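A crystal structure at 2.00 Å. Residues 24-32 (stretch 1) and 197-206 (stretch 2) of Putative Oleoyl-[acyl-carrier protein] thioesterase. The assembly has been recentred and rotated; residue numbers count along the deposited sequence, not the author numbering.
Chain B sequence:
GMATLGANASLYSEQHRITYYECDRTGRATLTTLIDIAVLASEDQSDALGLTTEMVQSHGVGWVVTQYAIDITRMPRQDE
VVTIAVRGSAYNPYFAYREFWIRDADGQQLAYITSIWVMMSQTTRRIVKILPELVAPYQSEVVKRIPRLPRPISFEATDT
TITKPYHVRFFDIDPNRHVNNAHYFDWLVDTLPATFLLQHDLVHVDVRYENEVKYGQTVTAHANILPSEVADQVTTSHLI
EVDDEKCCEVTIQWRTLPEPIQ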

# COMPACT_ATOMS: atom_id res chain seq x y z
N ASP B 24 -3.42 -1.24 9.19
CA ASP B 24 -2.36 -1.93 9.92
C ASP B 24 -3.02 -3.17 10.57
O ASP B 24 -4.21 -3.49 10.29
CB ASP B 24 -1.61 -0.96 10.91
CG ASP B 24 -2.48 -0.38 12.04
OD1 ASP B 24 -3.48 -0.97 12.46
OD2 ASP B 24 -2.11 0.71 12.52
N ARG B 25 -2.27 -3.86 11.43
CA ARG B 25 -2.78 -5.05 12.15
C ARG B 25 -3.95 -4.82 13.14
O ARG B 25 -4.66 -5.78 13.45
CB ARG B 25 -1.65 -5.85 12.83
CG ARG B 25 -0.83 -5.09 13.90
CD ARG B 25 0.12 -6.04 14.63
NE ARG B 25 -0.61 -7.11 15.32
CZ ARG B 25 -0.08 -8.13 16.00
NH1 ARG B 25 1.24 -8.30 16.14
NH2 ARG B 25 -0.91 -9.01 16.56
N THR B 26 -4.17 -3.57 13.58
CA THR B 26 -5.29 -3.22 14.49
C THR B 26 -6.64 -2.94 13.76
O THR B 26 -7.62 -2.60 14.42
CB THR B 26 -4.93 -1.99 15.38
OG1 THR B 26 -4.93 -0.77 14.62
CG2 THR B 26 -3.56 -2.17 16.09
N GLY B 27 -6.71 -3.10 12.42
CA GLY B 27 -7.92 -2.82 11.63
C GLY B 27 -8.24 -1.35 11.43
O GLY B 27 -9.39 -1.00 11.20
N ARG B 28 -7.21 -0.49 11.50
CA ARG B 28 -7.33 0.97 11.34
C ARG B 28 -6.34 1.44 10.29
O ARG B 28 -5.23 0.89 10.20
CB ARG B 28 -7.06 1.66 12.64
CG ARG B 28 -8.06 1.27 13.75
CD ARG B 28 -7.77 1.83 15.13
NE ARG B 28 -6.36 1.63 15.54
CZ ARG B 28 -5.90 1.55 16.79
NH1 ARG B 28 -6.70 1.61 17.87
NH2 ARG B 28 -4.57 1.37 16.95
N ALA B 29 -6.73 2.48 9.55
CA ALA B 29 -5.93 3.09 8.48
C ALA B 29 -4.58 3.59 8.99
O ALA B 29 -4.49 4.12 10.10
CB ALA B 29 -6.68 4.25 7.81
N THR B 30 -3.54 3.38 8.18
CA THR B 30 -2.20 3.83 8.50
C THR B 30 -2.08 5.32 8.12
O THR B 30 -2.96 5.85 7.40
CB THR B 30 -1.14 3.07 7.68
OG1 THR B 30 -1.32 3.35 6.29
CG2 THR B 30 -1.23 1.54 7.93
N LEU B 31 -1.01 5.97 8.59
CA LEU B 31 -0.71 7.38 8.21
C LEU B 31 -0.43 7.50 6.71
O LEU B 31 -0.77 8.53 6.12
CB LEU B 31 0.47 7.99 9.01
CG LEU B 31 0.17 8.48 10.41
CD1 LEU B 31 1.44 8.79 11.21
CD2 LEU B 31 -0.75 9.71 10.33
N THR B 32 0.22 6.47 6.14
CA THR B 32 0.50 6.37 4.69
C THR B 32 -0.85 6.48 3.94
O THR B 32 -0.98 7.35 3.08
CB THR B 32 1.24 5.08 4.34
OG1 THR B 32 2.42 4.99 5.15
CG2 THR B 32 1.63 5.03 2.85
N LEU B 197 3.52 0.52 19.21
CA LEU B 197 2.43 0.73 18.22
C LEU B 197 1.09 0.08 18.59
O LEU B 197 0.05 0.68 18.33
CB LEU B 197 2.86 0.28 16.81
CG LEU B 197 4.05 1.03 16.19
CD1 LEU B 197 4.48 0.35 14.89
CD2 LEU B 197 3.72 2.50 15.96
N LEU B 198 1.15 -1.11 19.18
CA LEU B 198 -0.05 -1.85 19.62
C LEU B 198 -0.75 -1.28 20.88
O LEU B 198 -1.86 -1.72 21.17
CB LEU B 198 0.24 -3.36 19.79
CG LEU B 198 0.52 -4.10 18.47
CD1 LEU B 198 1.10 -5.50 18.76
CD2 LEU B 198 -0.73 -4.19 17.56
N GLN B 199 -0.13 -0.33 21.61
CA GLN B 199 -0.75 0.30 22.80
C GLN B 199 -0.74 1.85 22.75
O GLN B 199 -0.77 2.52 23.79
CB GLN B 199 -0.12 -0.29 24.06
CG GLN B 199 -0.99 -0.13 25.33
CD GLN B 199 -0.56 -0.94 26.52
OE1 GLN B 199 0.39 -1.73 26.47
NE2 GLN B 199 -1.28 -0.74 27.62
N HIS B 200 -0.75 2.40 21.53
CA HIS B 200 -0.76 3.85 21.27
C HIS B 200 -1.56 4.20 20.01
O HIS B 200 -1.43 3.50 18.99
CB HIS B 200 0.66 4.44 21.17
CG HIS B 200 1.40 4.43 22.47
ND1 HIS B 200 2.17 3.36 22.88
CD2 HIS B 200 1.44 5.33 23.48
CE1 HIS B 200 2.66 3.61 24.08
NE2 HIS B 200 2.23 4.80 24.46
N ASP B 201 -2.41 5.22 20.11
CA ASP B 201 -3.24 5.76 19.02
C ASP B 201 -2.73 7.14 18.66
O ASP B 201 -2.29 7.88 19.53
CB ASP B 201 -4.72 5.83 19.42
CG ASP B 201 -5.40 4.47 19.48
OD1 ASP B 201 -4.79 3.45 19.12
OD2 ASP B 201 -6.59 4.42 19.86
N LEU B 202 -2.85 7.50 17.38
CA LEU B 202 -2.40 8.79 16.86
C LEU B 202 -3.33 9.92 17.30
O LEU B 202 -4.56 9.76 17.27
CB LEU B 202 -2.33 8.77 15.32
CG LEU B 202 -1.30 7.80 14.73
CD1 LEU B 202 -1.65 7.47 13.30
CD2 LEU B 202 0.13 8.35 14.87
N VAL B 203 -2.73 11.01 17.78
CA VAL B 203 -3.41 12.23 18.22
C VAL B 203 -3.04 13.39 17.28
O VAL B 203 -3.94 14.11 16.82
CB VAL B 203 -3.08 12.59 19.71
CG1 VAL B 203 -3.76 13.88 20.16
CG2 VAL B 203 -3.50 11.45 20.62
N HIS B 204 -1.74 13.58 17.02
CA HIS B 204 -1.24 14.66 16.16
C HIS B 204 0.06 14.28 15.43
O HIS B 204 0.82 13.45 15.94
CB HIS B 204 -1.01 15.89 17.05
CG HIS B 204 -1.07 17.19 16.32
ND1 HIS B 204 0.02 17.75 15.68
CD2 HIS B 204 -2.10 18.05 16.15
CE1 HIS B 204 -0.36 18.90 15.14
NE2 HIS B 204 -1.63 19.10 15.41
N VAL B 205 0.28 14.85 14.24
CA VAL B 205 1.49 14.64 13.42
C VAL B 205 1.94 15.95 12.73
O VAL B 205 1.10 16.62 12.13
CB VAL B 205 1.30 13.56 12.31
CG1 VAL B 205 2.60 13.30 11.55
CG2 VAL B 205 0.77 12.22 12.89
N ASP B 206 3.23 16.30 12.86
CA ASP B 206 3.87 17.45 12.18
C ASP B 206 4.93 16.89 11.27
O ASP B 206 5.69 16.04 11.73
CB ASP B 206 4.58 18.39 13.14
CG ASP B 206 3.65 19.07 14.08
OD1 ASP B 206 2.49 19.35 13.73
OD2 ASP B 206 4.16 19.42 15.16

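Two segments far apart in sequence meet here without a hydrogen bond between them. Stretch 1 is a turn and loop that runs into the start of a helix; stretch 2 leaves its own type I turn, Leu197 to His200, and becomes a strand. The backbones keep their distance, with CA atoms 7.5 Å apart for Thr26 and Leu198 and 8.9 Å apart for Leu31 and Leu202, so side chains do the joining, burying 383 Å² in total.

The walk begins with Asp24, which touches nothing across the gap but sets the shape of what does. Its OD1 accepts from Thr26 N at 2.9 Å and from Thr26 OG1 at 2.6 Å, bracing the type I turn that ends at Gly27. Asp24 N donates to Arg28 O at 3.0 Å, and the turn's own bond, from Gly27 N to Asp24 O at 3.3 Å, is weak. With the loop held this way, Arg25 and Thr26 both point CA-to-CB toward stretch 2.

There they meet Leu198. Arg25 uses its aliphatic stem, CD lying 3.6 Å from Leu198 CD2, while Leu198 CD1 sits over one face of the guanidinium, a flat surface that tolerates apolar company. The price is Arg25 NE, buried with no partner in the model. Thr26 turns its methyl the same way, CG2 to Leu198 CD2 at 3.8 Å. The CA-to-CB bond of Leu198 points sideways to stretch 1, but the end of the side chain comes nearer, letting one branched side chain serve two neighbours.

Gly27 has a positive phi, 75°, a conformation that by itself favours glycine, and it takes no part in the contact.

Arg28 carries the charge pairing: its NH1 forms a salt bridge with Asp201 OD1 at 2.9 Å. The CA atoms of these residues are 9.9 Å apart, and reach from both sides closes the gap, the long arginine extending across while the end of Asp201 comes nearer than its sideways CA-to-CB bond suggests. The approach to the guanidinium is oblique.

Ala29 and Thr30 stand back. Thr30 is the N-cap of the helix, its side chain capping a backbone N just beyond the stretch. Leu31, in the first turn of that helix, points toward the strand and meets two of its side chains: CG packs against Leu202 CD1 at 3.6 Å, and CD1 against Val205 CG2 at 3.9 Å. The rule to read is a division along the chain: mixed aliphatic packing at the turn, a salt bridge in the middle, and purely apolar contact where helix meets strand.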